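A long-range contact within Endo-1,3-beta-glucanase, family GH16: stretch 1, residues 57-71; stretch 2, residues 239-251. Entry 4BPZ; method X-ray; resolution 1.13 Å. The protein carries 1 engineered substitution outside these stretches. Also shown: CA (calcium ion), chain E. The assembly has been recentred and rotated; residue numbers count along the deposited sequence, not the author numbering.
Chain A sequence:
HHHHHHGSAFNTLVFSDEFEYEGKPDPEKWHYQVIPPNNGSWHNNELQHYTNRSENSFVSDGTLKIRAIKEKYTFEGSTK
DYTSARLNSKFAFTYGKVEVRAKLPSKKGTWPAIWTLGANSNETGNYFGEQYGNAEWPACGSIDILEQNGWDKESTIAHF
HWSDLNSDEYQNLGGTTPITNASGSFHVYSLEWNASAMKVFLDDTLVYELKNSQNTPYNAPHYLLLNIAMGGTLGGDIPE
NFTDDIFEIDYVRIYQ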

# COMPACT_ATOMS: atom_id res chain seq x y z
N SER A 57 4.47 -2.95 -13.86
CA SER A 57 4.96 -3.82 -12.83
C SER A 57 5.61 -4.97 -13.47
O SER A 57 5.20 -5.49 -14.53
CB SER A 57 3.90 -4.25 -11.83
OG SER A 57 2.88 -4.98 -12.51
N PHE A 58 6.66 -5.47 -12.80
CA PHE A 58 7.46 -6.59 -13.37
C PHE A 58 8.39 -7.09 -12.27
O PHE A 58 8.78 -6.30 -11.34
CB PHE A 58 8.26 -6.17 -14.65
CG PHE A 58 9.11 -4.96 -14.42
CD1 PHE A 58 8.59 -3.67 -14.44
CD2 PHE A 58 10.49 -5.07 -14.22
CE1 PHE A 58 9.39 -2.55 -14.28
CE2 PHE A 58 11.30 -3.95 -14.14
CZ PHE A 58 10.74 -2.66 -14.12
N VAL A 59 8.82 -8.33 -12.40
CA VAL A 59 9.70 -8.91 -11.42
C VAL A 59 10.95 -9.35 -12.18
O VAL A 59 10.89 -10.01 -13.24
CB VAL A 59 9.07 -10.14 -10.74
CG1 VAL A 59 9.94 -10.75 -9.66
CG2 VAL A 59 7.70 -9.73 -10.12
N SER A 60 12.10 -8.96 -11.64
CA SER A 60 13.36 -9.32 -12.31
C SER A 60 14.45 -9.14 -11.32
O SER A 60 14.37 -8.31 -10.37
CB SER A 60 13.67 -8.40 -13.50
OG SER A 60 13.73 -7.02 -13.14
N ASP A 61 15.53 -9.90 -11.48
CA ASP A 61 16.72 -9.67 -10.69
C ASP A 61 16.48 -9.71 -9.13
O ASP A 61 17.12 -8.90 -8.41
CB ASP A 61 17.38 -8.34 -11.19
CG ASP A 61 18.78 -8.05 -10.65
OD1 ASP A 61 19.57 -9.01 -10.44
OD2 ASP A 61 19.13 -6.80 -10.59
N GLY A 62 15.53 -10.51 -8.69
CA GLY A 62 15.21 -10.67 -7.28
C GLY A 62 14.31 -9.64 -6.65
O GLY A 62 14.02 -9.72 -5.45
N THR A 63 13.71 -8.71 -7.43
CA THR A 63 12.86 -7.71 -6.87
C THR A 63 11.65 -7.44 -7.76
O THR A 63 11.69 -7.56 -9.02
CB THR A 63 13.58 -6.35 -6.63
OG1 THR A 63 13.96 -5.79 -7.87
CG2 THR A 63 14.79 -6.43 -5.83
N LEU A 64 10.55 -7.05 -7.12
CA LEU A 64 9.39 -6.49 -7.80
C LEU A 64 9.64 -5.02 -8.05
O LEU A 64 10.11 -4.30 -7.17
CB LEU A 64 8.15 -6.64 -6.83
CG LEU A 64 6.92 -5.84 -7.25
CD1 LEU A 64 6.29 -6.39 -8.52
CD2 LEU A 64 5.93 -5.88 -6.11
N LYS A 65 9.27 -4.55 -9.24
CA LYS A 65 9.20 -3.14 -9.49
C LYS A 65 7.79 -2.76 -9.83
O LYS A 65 7.11 -3.44 -10.65
CB LYS A 65 10.05 -2.74 -10.73
CG LYS A 65 11.53 -2.82 -10.49
CD LYS A 65 12.12 -4.23 -10.55
CE LYS A 65 13.60 -4.21 -10.78
NZ LYS A 65 14.14 -5.58 -10.71
N ILE A 66 7.29 -1.68 -9.19
CA ILE A 66 6.11 -0.97 -9.65
C ILE A 66 6.64 0.32 -10.27
O ILE A 66 7.53 0.97 -9.70
CB ILE A 66 5.12 -0.66 -8.48
CG1 ILE A 66 4.62 -2.02 -7.96
CG2 ILE A 66 4.00 0.22 -8.98
CD1 ILE A 66 3.83 -1.87 -6.61
N ARG A 67 6.14 0.65 -11.46
CA ARG A 67 6.69 1.79 -12.24
C ARG A 67 5.56 2.67 -12.64
O ARG A 67 4.60 2.25 -13.31
CB ARG A 67 7.45 1.21 -13.43
CG ARG A 67 7.99 2.32 -14.38
CD ARG A 67 9.04 1.83 -15.33
NE ARG A 67 8.55 0.68 -16.11
CZ ARG A 67 9.32 -0.27 -16.66
NH1 ARG A 67 10.66 -0.16 -16.59
NH2 ARG A 67 8.73 -1.30 -17.25
N ALA A 68 5.66 3.95 -12.24
CA ALA A 68 4.72 4.99 -12.66
C ALA A 68 5.32 5.71 -13.87
O ALA A 68 6.53 5.98 -13.89
CB ALA A 68 4.53 5.97 -11.54
N ILE A 69 4.48 6.06 -14.82
CA ILE A 69 4.95 6.60 -16.13
C ILE A 69 4.03 7.71 -16.54
O ILE A 69 2.81 7.63 -16.43
CB ILE A 69 4.92 5.54 -17.22
CG1 ILE A 69 5.62 4.25 -16.83
CG2 ILE A 69 5.51 6.08 -18.51
CD1 ILE A 69 5.47 3.12 -17.82
N LYS A 70 4.61 8.82 -17.05
CA LYS A 70 3.79 9.84 -17.74
C LYS A 70 3.46 9.28 -19.11
O LYS A 70 4.36 9.08 -19.99
CB LYS A 70 4.58 11.16 -17.86
CG LYS A 70 3.72 12.27 -18.48
CD LYS A 70 4.43 13.59 -18.40
CE LYS A 70 3.49 14.70 -18.83
NZ LYS A 70 4.20 16.01 -18.66
N GLU A 71 2.19 9.01 -19.34
CA GLU A 71 1.71 8.22 -20.49
C GLU A 71 0.23 8.46 -20.55
O GLU A 71 -0.50 8.23 -19.56
CB GLU A 71 1.98 6.67 -20.17
CG GLU A 71 1.34 5.79 -21.18
CD GLU A 71 1.44 4.32 -20.89
OE1 GLU A 71 1.98 3.89 -19.83
OE2 GLU A 71 0.99 3.54 -21.79
N PRO A 239 6.34 17.47 -11.65
CA PRO A 239 7.11 18.27 -12.64
C PRO A 239 6.73 17.94 -14.05
O PRO A 239 6.44 16.80 -14.40
CB PRO A 239 8.55 17.88 -12.35
CG PRO A 239 8.57 17.47 -10.94
CD PRO A 239 7.21 16.72 -10.73
N GLU A 240 6.70 19.00 -14.87
CA GLU A 240 6.38 18.82 -16.27
C GLU A 240 7.33 17.80 -16.97
O GLU A 240 6.88 17.08 -17.85
CB GLU A 240 6.50 20.16 -17.00
CG GLU A 240 6.19 20.01 -18.49
CD GLU A 240 7.35 19.37 -19.42
OE1 GLU A 240 8.62 19.44 -19.10
OE2 GLU A 240 7.00 18.76 -20.53
N ASN A 241 8.55 17.70 -16.49
CA ASN A 241 9.52 16.82 -17.06
C ASN A 241 9.44 15.39 -16.61
O ASN A 241 10.33 14.57 -16.96
CB ASN A 241 10.95 17.41 -16.94
CG ASN A 241 11.60 17.27 -15.47
OD1 ASN A 241 10.91 17.00 -14.44
ND2 ASN A 241 12.96 17.43 -15.39
N PHE A 242 8.49 15.02 -15.75
CA PHE A 242 8.44 13.65 -15.22
C PHE A 242 8.35 12.68 -16.35
O PHE A 242 7.54 12.78 -17.27
CB PHE A 242 7.21 13.55 -14.33
CG PHE A 242 7.12 12.16 -13.66
CD1 PHE A 242 7.75 11.93 -12.50
CD2 PHE A 242 6.45 11.11 -14.24
CE1 PHE A 242 7.71 10.66 -11.85
CE2 PHE A 242 6.38 9.87 -13.60
CZ PHE A 242 7.02 9.63 -12.45
N THR A 243 9.19 11.65 -16.26
CA THR A 243 9.17 10.55 -17.22
C THR A 243 8.59 9.28 -16.59
O THR A 243 7.48 8.86 -16.94
CB THR A 243 10.59 10.24 -17.75
OG1 THR A 243 11.50 10.15 -16.66
CG2 THR A 243 11.05 11.34 -18.70
N ASP A 244 9.34 8.68 -15.67
CA ASP A 244 8.91 7.47 -14.99
C ASP A 244 9.68 7.35 -13.70
O ASP A 244 10.70 8.01 -13.48
CB ASP A 244 9.06 6.26 -15.89
CG ASP A 244 10.43 6.23 -16.54
OD1 ASP A 244 11.42 6.04 -15.87
OD2 ASP A 244 10.48 6.49 -17.83
N ASP A 245 9.21 6.50 -12.77
CA ASP A 245 9.96 6.20 -11.55
C ASP A 245 9.52 4.86 -11.01
O ASP A 245 8.38 4.40 -11.32
CB ASP A 245 9.79 7.27 -10.47
CG ASP A 245 10.97 7.39 -9.56
OD1 ASP A 245 12.00 6.70 -9.76
OD2 ASP A 245 10.87 8.19 -8.61
N ILE A 246 10.35 4.25 -10.19
CA ILE A 246 10.16 2.91 -9.66
C ILE A 246 10.11 2.87 -8.15
O ILE A 246 10.84 3.52 -7.47
CB ILE A 246 11.27 1.97 -10.22
CG1 ILE A 246 10.97 1.58 -11.67
CG2 ILE A 246 11.48 0.71 -9.36
CD1 ILE A 246 12.16 0.92 -12.43
N PHE A 247 9.24 1.97 -7.67
CA PHE A 247 9.16 1.49 -6.26
C PHE A 247 9.62 0.04 -6.30
O PHE A 247 8.99 -0.76 -6.99
CB PHE A 247 7.70 1.61 -5.89
CG PHE A 247 7.28 1.24 -4.48
CD1 PHE A 247 8.17 1.01 -3.45
CD2 PHE A 247 5.92 1.13 -4.21
CE1 PHE A 247 7.71 0.66 -2.18
CE2 PHE A 247 5.46 0.80 -2.96
CZ PHE A 247 6.35 0.60 -1.96
N GLU A 248 10.75 -0.26 -5.70
CA GLU A 248 11.39 -1.55 -5.83
C GLU A 248 11.28 -2.29 -4.50
O GLU A 248 11.72 -1.82 -3.46
CB GLU A 248 12.86 -1.36 -6.19
CG GLU A 248 13.50 -2.68 -6.47
CD GLU A 248 14.95 -2.62 -6.88
OE1 GLU A 248 15.59 -1.59 -6.64
OE2 GLU A 248 15.46 -3.61 -7.42
N ILE A 249 10.69 -3.49 -4.57
CA ILE A 249 10.40 -4.28 -3.36
C ILE A 249 11.16 -5.60 -3.44
O ILE A 249 10.97 -6.43 -4.34
CB ILE A 249 8.85 -4.50 -3.27
CG1 ILE A 249 8.21 -3.15 -3.03
CG2 ILE A 249 8.57 -5.48 -2.16
CD1 ILE A 249 6.79 -3.17 -3.25
N ASP A 250 12.07 -5.80 -2.51
CA ASP A 250 12.87 -7.05 -2.44
C ASP A 250 12.04 -8.23 -1.98
O ASP A 250 12.14 -9.34 -2.51
CB ASP A 250 14.07 -6.77 -1.52
CG ASP A 250 15.03 -7.94 -1.47
OD1 ASP A 250 15.10 -8.75 -2.41
OD2 ASP A 250 15.74 -8.02 -0.43
N TYR A 251 11.17 -8.02 -0.98
CA TYR A 251 10.36 -9.11 -0.52
C TYR A 251 9.17 -8.52 0.30
O TYR A 251 9.25 -7.41 0.82
CB TYR A 251 11.11 -10.11 0.42
CG TYR A 251 11.81 -9.56 1.61
CD1 TYR A 251 11.11 -9.12 2.74
CD2 TYR A 251 13.22 -9.48 1.64
CE1 TYR A 251 11.76 -8.70 3.89
CE2 TYR A 251 13.88 -9.04 2.77
CZ TYR A 251 13.18 -8.66 3.90
OH TYR A 251 13.85 -8.19 4.97
CA CA E . 14.00 -10.62 -3.38
O HOH W 1 4.28 15.88 -15.85
O HOH W 2 7.12 9.18 -19.98
O HOH W 3 6.44 15.87 -20.62
O HOH W 4 14.34 -11.74 -1.29

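Strand 63-71 runs antiparallel to the strand beginning at Asp 244; the two stretches together bury 862 Å². Before the pairing starts, the ring edge of Phe 58 meets Ile 246 (CZ to CD1, 4.2 Å). Gly 62 lies in a type I' turn, where its positive phi favours glycine. Its O binds the calcium ion at 2.3 Å. Asp 250 O and Asp 250 OD1 each bind the same ion at 2.4 Å, so the metal ties the turn to stretch 2. Thr 63 OG1 donates to Glu 248 OE2 (2.7 Å) and accepts from Lys 65 NZ (2.9 Å). Leu 64 and Ile 249 exchange two backbone hydrogen bonds, Leu 64 N to Ile 249 O, 2.9 Å, and Ile 249 N to Leu 64 O, 2.8 Å. Their buried side chains touch, CD2 to CD1, at 4.0 Å. Lys 65 lies on the other face, its CG 3.7 Å from Ile 246 CG2. Ile 66 pairs with Phe 247 in the same way, adding apolar bulk beside Leu 64. Arg 67, on the face of Lys 65, packs its aliphatic part on Ile 246 (CB to CG1, 4.0 Å). Buried Ala 68, on the face of Leu 64 and Ile 66, pairs with Asp 245 through both backbone bonds. Ile 69 returns to the face of Lys 65, its CG1 4.1 Å from Asp 244 CB. Lys 70 N donates to Thr 243 O (2.9 Å). Its extended side chain carries NZ to Glu 240 O (3.0 Å), and water 3 links NZ to Glu 240 OE2.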